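Local coordinates for L-iditol 2-dehydrogenase (Clostridium scindens, PDB 4OH1), which probably catalyses the NAD+-dependent oxidation of L-iditol and related polyols, as a zinc-containing member of the alcohol dehydrogenase family, at residues 320-325 / 340-345; 19-24 / 328-333; 190-195 / 313-318; 180-185 / 203-208. All blocks are in the same frame, centred on the assembly; numbering follows the deposited sequence.

Interaction 1: residues 320-325 / 340-345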
# COMPACT_ATOMS: atom_id res chain seq x y z
N ILE A 320 -17.90 14.09 23.27
CA ILE A 320 -17.25 12.88 23.67
C ILE A 320 -16.90 12.94 25.13
O ILE A 320 -17.26 12.03 25.90
CB ILE A 320 -16.00 12.68 22.82
CG1 ILE A 320 -16.41 12.51 21.33
CG2 ILE A 320 -15.21 11.47 23.31
CD1 ILE A 320 -15.24 12.25 20.36
N ILE A 321 -16.21 14.01 25.54
CA ILE A 321 -15.93 14.22 26.94
C ILE A 321 -17.20 14.68 27.56
O ILE A 321 -17.61 15.77 27.33
CB ILE A 321 -14.88 15.25 27.20
CG1 ILE A 321 -13.56 14.81 26.59
CG2 ILE A 321 -14.70 15.37 28.72
CD1 ILE A 321 -12.52 15.93 26.41
N GLN A 322 -17.82 13.83 28.35
CA GLN A 322 -19.13 14.18 28.88
C GLN A 322 -19.10 14.49 30.34
O GLN A 322 -20.08 14.94 30.85
CB GLN A 322 -20.11 13.03 28.68
CG GLN A 322 -20.17 12.61 27.25
CD GLN A 322 -21.38 11.81 26.93
OE1 GLN A 322 -21.43 10.59 27.13
NE2 GLN A 322 -22.35 12.48 26.34
N LYS A 323 -17.98 14.27 31.03
CA LYS A 323 -17.89 14.62 32.45
C LYS A 323 -16.49 15.05 32.76
O LYS A 323 -15.56 14.41 32.31
CB LYS A 323 -18.12 13.38 33.32
CG LYS A 323 -19.52 13.01 33.53
CD LYS A 323 -20.11 13.87 34.62
CE LYS A 323 -21.57 13.56 34.77
NZ LYS A 323 -22.01 14.38 35.90
N GLU A 324 -16.36 16.08 33.59
CA GLU A 324 -15.09 16.50 34.13
C GLU A 324 -15.25 16.57 35.63
O GLU A 324 -16.20 17.15 36.11
CB GLU A 324 -14.73 17.88 33.61
CG GLU A 324 -13.52 18.53 34.32
CD GLU A 324 -13.16 19.92 33.74
OE1 GLU A 324 -13.73 20.27 32.69
OE2 GLU A 324 -12.32 20.66 34.33
N HIS A 325 -14.31 15.97 36.37
CA HIS A 325 -14.23 16.11 37.81
C HIS A 325 -12.84 16.58 38.24
O HIS A 325 -11.89 16.45 37.50
CB HIS A 325 -14.49 14.77 38.47
CG HIS A 325 -15.87 14.24 38.27
ND1 HIS A 325 -16.95 14.64 39.03
CD2 HIS A 325 -16.35 13.30 37.41
CE1 HIS A 325 -18.02 13.97 38.65
NE2 HIS A 325 -17.69 13.16 37.67
N LYS A 340 -21.00 3.28 33.57
CA LYS A 340 -20.98 3.07 32.13
C LYS A 340 -21.94 3.95 31.31
O LYS A 340 -22.19 3.67 30.16
CB LYS A 340 -21.21 1.60 31.84
CG LYS A 340 -19.91 0.89 31.60
CD LYS A 340 -19.95 -0.52 32.14
CE LYS A 340 -18.60 -1.20 31.97
NZ LYS A 340 -18.53 -2.51 32.70
N LYS A 341 -22.43 5.05 31.87
CA LYS A 341 -23.29 5.95 31.12
C LYS A 341 -22.54 6.84 30.14
O LYS A 341 -23.16 7.28 29.18
CB LYS A 341 -24.11 6.85 32.05
CG LYS A 341 -24.91 6.07 33.10
CD LYS A 341 -25.89 6.94 33.88
CE LYS A 341 -27.05 7.31 32.97
NZ LYS A 341 -28.16 7.90 33.71
N TYR A 342 -21.24 7.13 30.37
CA TYR A 342 -20.57 8.28 29.73
C TYR A 342 -19.53 7.84 28.74
O TYR A 342 -18.88 6.80 28.94
CB TYR A 342 -19.93 9.22 30.77
CG TYR A 342 -20.94 9.67 31.77
CD1 TYR A 342 -21.87 10.64 31.45
CD2 TYR A 342 -21.00 9.08 33.03
CE1 TYR A 342 -22.82 11.06 32.37
CE2 TYR A 342 -21.97 9.48 33.97
CZ TYR A 342 -22.88 10.46 33.62
OH TYR A 342 -23.82 10.85 34.52
N ALA A 343 -19.33 8.64 27.68
CA ALA A 343 -18.38 8.25 26.67
C ALA A 343 -16.95 8.38 27.21
O ALA A 343 -16.19 7.42 27.17
CB ALA A 343 -18.58 9.05 25.38
N LYS A 344 -16.58 9.56 27.68
CA LYS A 344 -15.26 9.79 28.30
C LYS A 344 -15.42 10.73 29.49
O LYS A 344 -16.19 11.71 29.45
CB LYS A 344 -14.23 10.43 27.33
CG LYS A 344 -13.63 9.51 26.28
CD LYS A 344 -12.87 8.33 26.85
CE LYS A 344 -11.41 8.60 26.99
NZ LYS A 344 -10.67 7.34 27.32
N ILE A 345 -14.65 10.41 30.53
CA ILE A 345 -14.57 11.20 31.74
C ILE A 345 -13.15 11.72 31.93
O ILE A 345 -12.19 10.96 31.80
CB ILE A 345 -14.93 10.36 32.95
CG1 ILE A 345 -16.35 9.81 32.81
CG2 ILE A 345 -14.83 11.20 34.23
CD1 ILE A 345 -16.59 8.52 33.63
O HOH W 1 -22.60 8.20 26.61
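Gln322 reaches across to the loop at Tyr342 and Ala343. Its CB lies 4.1 Å from Tyr342 CD1, set obliquely to the ring. CG is anti to the carbonyl carbon (chi1 -55°), and the chain runs extended from there. CG and CD then pass near the backbone N of Ala343. At the tip, Gln322 OE1 accepts from Ala343 N at 2.9 Å, in the amide plane and on a lone pair. A water also donates to OE1 and to Lys341 O, so two donors grip this oxygen. The backbone N of Gln322 donates to Lys344 O at 2.9 Å. In return, Lys344 N makes only a weak bond to Ile320 O. Strands 321-326 and 344-348 are parallel neighbours here, joined by helix 330-338 as a beta-alpha-beta unit. A beta bulge shifts the register between the Ile321-Lys344 and Lys323-Ile345 pairs. Beyond the bulge, Lys323 bends at chi2 and lays its aliphatic chain over Tyr342. Lys323 CG sits 3.9 Å from the Tyr342 ring centroid, 9° off the normal, a CH-pi contact. Lys323 CE lies 3.5 Å from Tyr342 OH. Lys341 CB covers the opposite face, nearer the rim. At the start of the pairing, Ile320 CG2 packs alongside Lys344 CG at 3.9 Å. Lys344 NZ forms a salt bridge with Glu75, a zinc ligand.

Interaction 2: residues 19-24 / 328-333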
# COMPACT_ATOMS: atom_id res chain seq x y z
N GLY A 19 -13.82 -3.87 41.86
CA GLY A 19 -12.52 -3.26 42.13
C GLY A 19 -12.64 -1.88 42.76
O GLY A 19 -13.67 -1.23 42.61
N THR A 20 -11.59 -1.44 43.44
CA THR A 20 -11.55 -0.11 44.08
C THR A 20 -10.37 0.81 43.68
O THR A 20 -9.29 0.36 43.26
CB THR A 20 -11.52 -0.29 45.60
OG1 THR A 20 -10.37 -1.09 45.94
CG2 THR A 20 -12.77 -1.01 46.04
N VAL A 21 -10.59 2.11 43.79
CA VAL A 21 -9.55 3.11 43.48
C VAL A 21 -9.45 4.05 44.64
O VAL A 21 -10.46 4.61 45.09
CB VAL A 21 -9.90 3.91 42.23
CG1 VAL A 21 -8.94 5.05 42.07
CG2 VAL A 21 -9.81 3.01 40.99
N ASP A 22 -8.23 4.26 45.11
CA ASP A 22 -8.09 5.09 46.29
C ASP A 22 -6.92 5.99 46.19
O ASP A 22 -5.92 5.62 45.62
CB ASP A 22 -7.94 4.23 47.53
CG ASP A 22 -9.16 3.43 47.82
OD1 ASP A 22 -10.18 4.07 48.12
OD2 ASP A 22 -9.05 2.18 47.87
N MSE A 23 -7.04 7.17 46.75
CA MSE A 23 -5.92 8.09 46.78
C MSE A 23 -4.96 7.72 47.89
O MSE A 23 -5.40 7.46 49.00
CB MSE A 23 -6.39 9.50 47.00
CG MSE A 23 -5.27 10.48 46.88
SE MSE A 23 -5.95 12.25 47.32
CE MSE A 23 -6.85 12.78 45.67
N MSE A 24 -3.67 7.72 47.62
CA MSE A 24 -2.62 7.52 48.65
C MSE A 24 -1.63 8.64 48.53
O MSE A 24 -1.69 9.44 47.59
CB MSE A 24 -1.92 6.16 48.50
CG MSE A 24 -2.86 5.00 48.51
SE MSE A 24 -2.20 3.17 48.05
CE MSE A 24 -1.48 2.60 49.79
N THR A 328 -9.74 16.04 43.52
CA THR A 328 -10.32 15.98 44.85
C THR A 328 -11.56 15.12 44.85
O THR A 328 -11.81 14.38 45.80
CB THR A 328 -10.67 17.40 45.34
OG1 THR A 328 -9.49 18.20 45.32
CG2 THR A 328 -11.19 17.38 46.74
N ASN A 329 -12.37 15.24 43.80
CA ASN A 329 -13.63 14.49 43.72
C ASN A 329 -13.52 13.23 42.90
O ASN A 329 -14.50 12.85 42.26
CB ASN A 329 -14.71 15.37 43.10
CG ASN A 329 -15.05 16.52 43.99
OD1 ASN A 329 -14.80 16.45 45.17
ND2 ASN A 329 -15.58 17.59 43.44
N TYR A 330 -12.35 12.60 42.91
CA TYR A 330 -12.12 11.43 42.11
C TYR A 330 -13.11 10.32 42.41
O TYR A 330 -13.41 9.50 41.54
CB TYR A 330 -10.71 10.85 42.31
CG TYR A 330 -10.47 10.10 43.61
CD1 TYR A 330 -10.14 10.79 44.77
CD2 TYR A 330 -10.55 8.72 43.66
CE1 TYR A 330 -9.93 10.14 45.98
CE2 TYR A 330 -10.31 8.06 44.86
CZ TYR A 330 -9.99 8.79 46.01
OH TYR A 330 -9.76 8.16 47.18
N LYS A 331 -13.59 10.27 43.64
CA LYS A 331 -14.51 9.22 43.97
C LYS A 331 -15.75 9.29 43.10
O LYS A 331 -16.19 8.27 42.63
CB LYS A 331 -14.80 9.15 45.48
CG LYS A 331 -13.70 8.34 46.21
CD LYS A 331 -14.20 7.74 47.49
CE LYS A 331 -13.67 8.41 48.80
NZ LYS A 331 -12.34 7.83 49.19
N GLN A 332 -16.27 10.48 42.84
CA GLN A 332 -17.45 10.59 41.95
C GLN A 332 -17.11 10.23 40.52
O GLN A 332 -17.95 9.70 39.80
CB GLN A 332 -18.03 11.98 41.94
CG GLN A 332 -18.87 12.29 43.14
CD GLN A 332 -18.71 13.73 43.59
OE1 GLN A 332 -17.68 14.09 44.20
NE2 GLN A 332 -19.69 14.57 43.25
N ALA A 333 -15.88 10.52 40.10
CA ALA A 333 -15.48 10.21 38.76
C ALA A 333 -15.51 8.75 38.53
O ALA A 333 -15.93 8.27 37.46
CB ALA A 333 -14.09 10.74 38.45
O HOH W 2 -12.24 5.47 46.97
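Tyr330, at the start of helix 330-338, puts its hydroxyl against the backbone of strand 20-26. Met23 N donates to Tyr330 OH at 2.9 Å, with an N-H...O angle of 156°. Tyr330 CG stands between the backbone N and the carbonyl carbon (chi1 75°). The ring spans the gap between helix and strand, where the CA atoms of Val21 and Lys331 are 7.9 Å apart. This is the tight part of the contact. Val21 O meets the edge of the Tyr330 ring in plane, 3.5 Å from Tyr330 CE2. Met23 CB lies 3.7 Å from Tyr330 CE1. The Met23 chain bends at chi3, and its CE comes to 3.9 Å from Tyr330 CD1. Met23 is a selenomethionine. Leu5 of strand 2-9 touches both Met23 and Tyr330, and Phe334 and Tyr338 of the helix pack on Val21. The contact thus sets helix 330-338 against the small antiparallel sheet near the N-terminus, away from the zinc sites.

The loose side is polar and holds an ordered water. Lys331 is exposed, but its CG lies 3.6 Å above the Tyr330 ring plane, toward the rim. Its NZ gives a weak bond to Tyr330 OH and a bond to the water, which donates to Val21 O. Asp22 OD1 is 4.5 Å from Lys331 NZ, beyond a salt bridge, while Asp22 OD2 bonds Thr8. The phenol oxygen thus serves as acceptor for a backbone amide and, weakly, for an ammonium group. Both would, if anything, stabilise negative charge on it.

Interaction 3: residues 190-195 / 313-318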
# COMPACT_ATOMS: atom_id res chain seq x y z
N VAL A 190 -16.43 7.52 14.82
CA VAL A 190 -17.45 8.17 14.01
C VAL A 190 -16.83 9.42 13.36
O VAL A 190 -16.93 9.63 12.13
CB VAL A 190 -18.72 8.54 14.79
CG1 VAL A 190 -19.59 9.46 13.99
CG2 VAL A 190 -19.52 7.29 15.15
N GLN A 191 -16.19 10.25 14.16
CA GLN A 191 -15.61 11.49 13.66
C GLN A 191 -14.51 11.22 12.65
O GLN A 191 -14.43 11.92 11.63
CB GLN A 191 -15.11 12.37 14.79
CG GLN A 191 -16.28 12.90 15.65
CD GLN A 191 -15.91 14.04 16.58
OE1 GLN A 191 -15.01 14.81 16.28
NE2 GLN A 191 -16.68 14.21 17.65
N LEU A 192 -13.69 10.22 12.92
CA LEU A 192 -12.63 9.86 12.02
C LEU A 192 -13.11 9.20 10.76
O LEU A 192 -12.44 9.35 9.72
CB LEU A 192 -11.60 8.93 12.69
CG LEU A 192 -10.72 9.53 13.77
CD1 LEU A 192 -9.92 8.45 14.37
CD2 LEU A 192 -9.81 10.63 13.24
N ALA A 193 -14.22 8.47 10.83
CA ALA A 193 -14.79 7.89 9.61
C ALA A 193 -15.28 9.03 8.74
O ALA A 193 -15.05 8.99 7.56
CB ALA A 193 -15.92 6.92 9.89
N ARG A 194 -15.89 10.08 9.31
CA ARG A 194 -16.25 11.19 8.50
C ARG A 194 -15.05 11.84 7.81
O ARG A 194 -15.13 12.22 6.62
CB ARG A 194 -16.93 12.27 9.31
CG ARG A 194 -18.33 11.95 9.67
CD ARG A 194 -19.25 12.48 8.58
NE ARG A 194 -20.65 12.24 8.85
CZ ARG A 194 -21.64 12.66 8.07
NH1 ARG A 194 -21.40 13.36 6.96
NH2 ARG A 194 -22.89 12.37 8.39
N LEU A 195 -13.95 11.94 8.55
CA LEU A 195 -12.74 12.65 8.11
C LEU A 195 -11.89 11.74 7.28
O LEU A 195 -10.79 12.12 6.91
CB LEU A 195 -11.89 13.17 9.29
CG LEU A 195 -12.60 14.26 10.08
CD1 LEU A 195 -11.99 14.37 11.44
CD2 LEU A 195 -12.48 15.57 9.36
N PRO A 313 -7.24 19.49 16.74
CA PRO A 313 -8.12 20.62 16.33
C PRO A 313 -9.22 20.26 15.29
O PRO A 313 -10.11 21.07 15.06
CB PRO A 313 -7.17 21.66 15.73
CG PRO A 313 -5.78 21.20 16.13
CD PRO A 313 -5.85 19.73 16.39
N ARG A 314 -9.13 19.11 14.65
CA ARG A 314 -10.17 18.68 13.72
C ARG A 314 -11.29 17.90 14.40
O ARG A 314 -12.26 17.58 13.78
CB ARG A 314 -9.60 17.75 12.63
CG ARG A 314 -8.65 18.45 11.61
CD ARG A 314 -9.15 19.80 11.01
NE ARG A 314 -8.51 20.04 9.70
CZ ARG A 314 -8.22 21.22 9.15
NH1 ARG A 314 -8.45 22.35 9.79
NH2 ARG A 314 -7.72 21.30 7.90
N MSE A 315 -11.12 17.52 15.65
CA MSE A 315 -12.08 16.69 16.33
C MSE A 315 -12.95 17.62 17.14
O MSE A 315 -12.54 18.72 17.43
CB MSE A 315 -11.42 15.78 17.34
CG MSE A 315 -10.33 14.92 16.85
SE MSE A 315 -11.06 13.71 15.52
CE MSE A 315 -12.03 12.55 16.73
N ASP A 316 -14.11 17.16 17.55
CA ASP A 316 -14.96 17.98 18.48
C ASP A 316 -15.23 17.15 19.70
O ASP A 316 -16.05 16.21 19.68
CB ASP A 316 -16.25 18.31 17.81
CG ASP A 316 -17.19 19.12 18.71
OD1 ASP A 316 -16.90 19.31 19.89
OD2 ASP A 316 -18.22 19.55 18.22
N PHE A 317 -14.53 17.44 20.78
CA PHE A 317 -14.61 16.58 21.94
C PHE A 317 -15.73 17.02 22.84
O PHE A 317 -15.95 16.43 23.87
CB PHE A 317 -13.30 16.54 22.72
CG PHE A 317 -12.24 15.77 22.03
CD1 PHE A 317 -12.43 14.45 21.70
CD2 PHE A 317 -11.09 16.35 21.62
CE1 PHE A 317 -11.46 13.75 21.00
CE2 PHE A 317 -10.13 15.63 20.94
CZ PHE A 317 -10.31 14.34 20.66
N SER A 318 -16.46 18.06 22.46
CA SER A 318 -17.58 18.49 23.30
C SER A 318 -18.67 17.43 23.17
O SER A 318 -19.58 17.41 23.91
CB SER A 318 -18.11 19.80 22.81
OG SER A 318 -18.74 19.65 21.53
O HOH W 3 -14.69 16.10 13.92
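Gln191 and Asp316 are joined by a pair of hydrogen bonds. Asp316 N donates to Gln191 OE1 at 2.8 Å, in the amide plane and on a lone pair. Gln191 NE2 donates back to Asp316 O at 2.9 Å, nearly straight at 168°. Here the donor is tilted 27° from the carbonyl plane of Asp316. The side-chain amide thus reads both backbone polar groups of one residue, much as a neighbouring strand would. A water adds a third link, donating to Gln191 OE1 and to Arg314 O. Gln191 NE2 also bonds Asn217.

The apolar contacts centre on Met315, a selenomethionine bent at chi2 and chi3. Its CE lies 3.6 Å from Gln191 CB. Its SE sits 4.0 Å from Leu192 CD2 and 4.2 Å from Leu195 CD1. Leu159 of helix 156-168 packs on both Leu192 and Met315. Together these contacts join helix 184-194 of the Rossmann-type domain to the loop leading into strand 321-326.

The charged ends turn to other partners. Arg314 leads away to Asp220 of the second subunit, in a salt bridge. Asp316 OD1 accepts from Ser318 N at 2.9 Å, an Asx turn in the loop just after the backbone that Gln191 binds. Gln191 OE1 accepts from one amide and one water, and its NE2 donates to two oxygens, so a buried carboxamide has its polar atoms well met.

Interaction 4: residues 180-185 / 203-208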
# COMPACT_ATOMS: atom_id res chain seq x y z
N MSE A 180 -19.00 -1.04 15.96
CA MSE A 180 -19.68 -1.78 17.07
C MSE A 180 -19.21 -1.12 18.37
O MSE A 180 -18.01 -1.18 18.74
CB MSE A 180 -19.35 -3.25 17.10
CG MSE A 180 -19.08 -3.91 15.77
SE MSE A 180 -20.59 -3.64 14.49
CE MSE A 180 -21.73 -4.76 15.57
N GLY A 181 -20.15 -0.45 19.01
CA GLY A 181 -19.92 0.17 20.32
C GLY A 181 -20.01 1.68 20.24
O GLY A 181 -19.33 2.29 19.45
N ALA A 182 -20.89 2.28 21.01
CA ALA A 182 -21.05 3.74 21.04
C ALA A 182 -20.42 4.37 22.28
O ALA A 182 -20.99 5.32 22.86
CB ALA A 182 -22.48 4.10 20.94
N GLY A 183 -19.25 3.86 22.68
CA GLY A 183 -18.46 4.48 23.72
C GLY A 183 -17.53 5.56 23.20
O GLY A 183 -17.67 6.04 22.08
N GLY A 184 -16.55 5.93 24.00
CA GLY A 184 -15.68 7.03 23.63
C GLY A 184 -14.89 6.74 22.38
O GLY A 184 -14.82 7.58 21.47
N LEU A 185 -14.25 5.59 22.33
CA LEU A 185 -13.53 5.21 21.12
C LEU A 185 -14.45 5.15 19.90
O LEU A 185 -14.07 5.56 18.80
CB LEU A 185 -12.86 3.85 21.27
CG LEU A 185 -11.54 3.84 22.01
CD1 LEU A 185 -10.92 2.41 21.95
CD2 LEU A 185 -10.55 4.91 21.50
N VAL A 203 -23.55 3.05 13.46
CA VAL A 203 -23.10 2.61 14.79
C VAL A 203 -24.11 1.66 15.43
O VAL A 203 -25.34 1.82 15.29
CB VAL A 203 -22.85 3.83 15.69
CG1 VAL A 203 -22.49 3.45 17.13
CG2 VAL A 203 -21.72 4.70 15.10
N PHE A 204 -23.58 0.68 16.14
CA PHE A 204 -24.40 -0.33 16.79
C PHE A 204 -24.16 -0.29 18.30
O PHE A 204 -23.02 -0.22 18.70
CB PHE A 204 -24.08 -1.73 16.24
CG PHE A 204 -24.35 -1.90 14.79
CD1 PHE A 204 -23.44 -1.44 13.85
CD2 PHE A 204 -25.48 -2.58 14.34
CE1 PHE A 204 -23.64 -1.63 12.49
CE2 PHE A 204 -25.68 -2.76 12.98
CZ PHE A 204 -24.73 -2.26 12.06
N ASP A 205 -25.21 -0.30 19.10
CA ASP A 205 -25.06 -0.44 20.56
C ASP A 205 -26.33 -1.00 21.17
O ASP A 205 -27.33 -1.06 20.47
CB ASP A 205 -24.72 0.93 21.18
CG ASP A 205 -24.09 0.83 22.57
OD1 ASP A 205 -24.81 0.71 23.61
OD2 ASP A 205 -22.84 0.91 22.67
N ILE A 206 -26.34 -1.36 22.47
CA ILE A 206 -27.60 -1.74 23.22
C ILE A 206 -28.38 -0.53 23.75
O ILE A 206 -29.62 -0.51 23.88
CB ILE A 206 -27.28 -2.56 24.46
CG1 ILE A 206 -26.29 -3.68 24.14
CG2 ILE A 206 -28.55 -3.16 25.02
CD1 ILE A 206 -26.65 -4.44 22.87
N VAL A 207 -27.63 0.47 24.12
CA VAL A 207 -28.17 1.54 24.91
C VAL A 207 -28.66 2.65 24.00
O VAL A 207 -27.91 3.17 23.22
CB VAL A 207 -27.06 2.04 25.86
CG1 VAL A 207 -27.54 3.23 26.72
CG2 VAL A 207 -26.52 0.84 26.70
N PRO A 208 -29.92 3.06 24.14
CA PRO A 208 -30.44 4.08 23.21
C PRO A 208 -29.91 5.53 23.34
O PRO A 208 -29.86 6.28 22.34
CB PRO A 208 -31.95 4.05 23.50
CG PRO A 208 -32.18 2.58 23.96
CD PRO A 208 -30.98 2.23 24.75
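Gly181 N donates to Phe204 O at 2.9 Å. This bond closes the parallel pairing of strands 176-180 and 200-205. The strands belong to the first beta-alpha-beta unit of a Rossmann-type fold, with helix 184-194 between them. Gly181 and Gly183 fit the GxGxxG pattern of such nucleotide-binding domains. Gly181 has positive phi, where a CB would jam against the preceding carbonyl oxygen. One residue on, Ala182 N donates to Asp205 OD2 at 2.9 Å, with an angle of 169°. The oxygen is met on its anti side, 23° out of the carboxylate plane. An acidic residue at the end of this second strand commonly binds the adenosine ribose in NAD-dependent relatives. That role is only probable here, since no cofactor is bound.

On the sheet face of Met180 and Phe204, the two side chains lie side by side. Met180, a selenomethionine, bends at chi2 and chi3. Its SE comes to 3.7 Å from Phe204 CD1, in an oblique Met-aromatic contact 40° off the ring normal. Leu257 and Leu261 of helix 252-261 pack outside this pair. Past the strand end, Ala182 CB meets Val203 CG1 at 3.9 Å.

The second shell sets the carboxylate. Asp205 CG is anti to the backbone N, and OD2 reaches Ala182 N. Lys210 and Leu211 of helix 208-216 pack against Asp205. The second carboxylate oxygen, Asp205 OD1, uses its anti lone pair to accept from Val207 N at 2.9 Å, in an Asx turn.

How the interactions relate
Interaction 4 is the most buried. It lies in the Rossmann-type sheet and combines a strand backbone bond with a carboxylate bond to the glycine-rich loop. Interaction 3 shares helix 184-194 with it; Val190 packs on Val203 between them. There a glutamine side chain bonds a loop backbone, and Arg314 reaches the second subunit. Interaction 1 is also strand pairing, but with a bulge, and lies partly buried beside the zinc site of Glu75, probably the catalytic one as in this family. It touches all three others: His325 packs on Ala333, Ala343 on Gly184 and Ile320 on Gln191. Interaction 2 is peripheral, a tyrosine and water contact. Its helix 330-338 links the two strands of interaction 1.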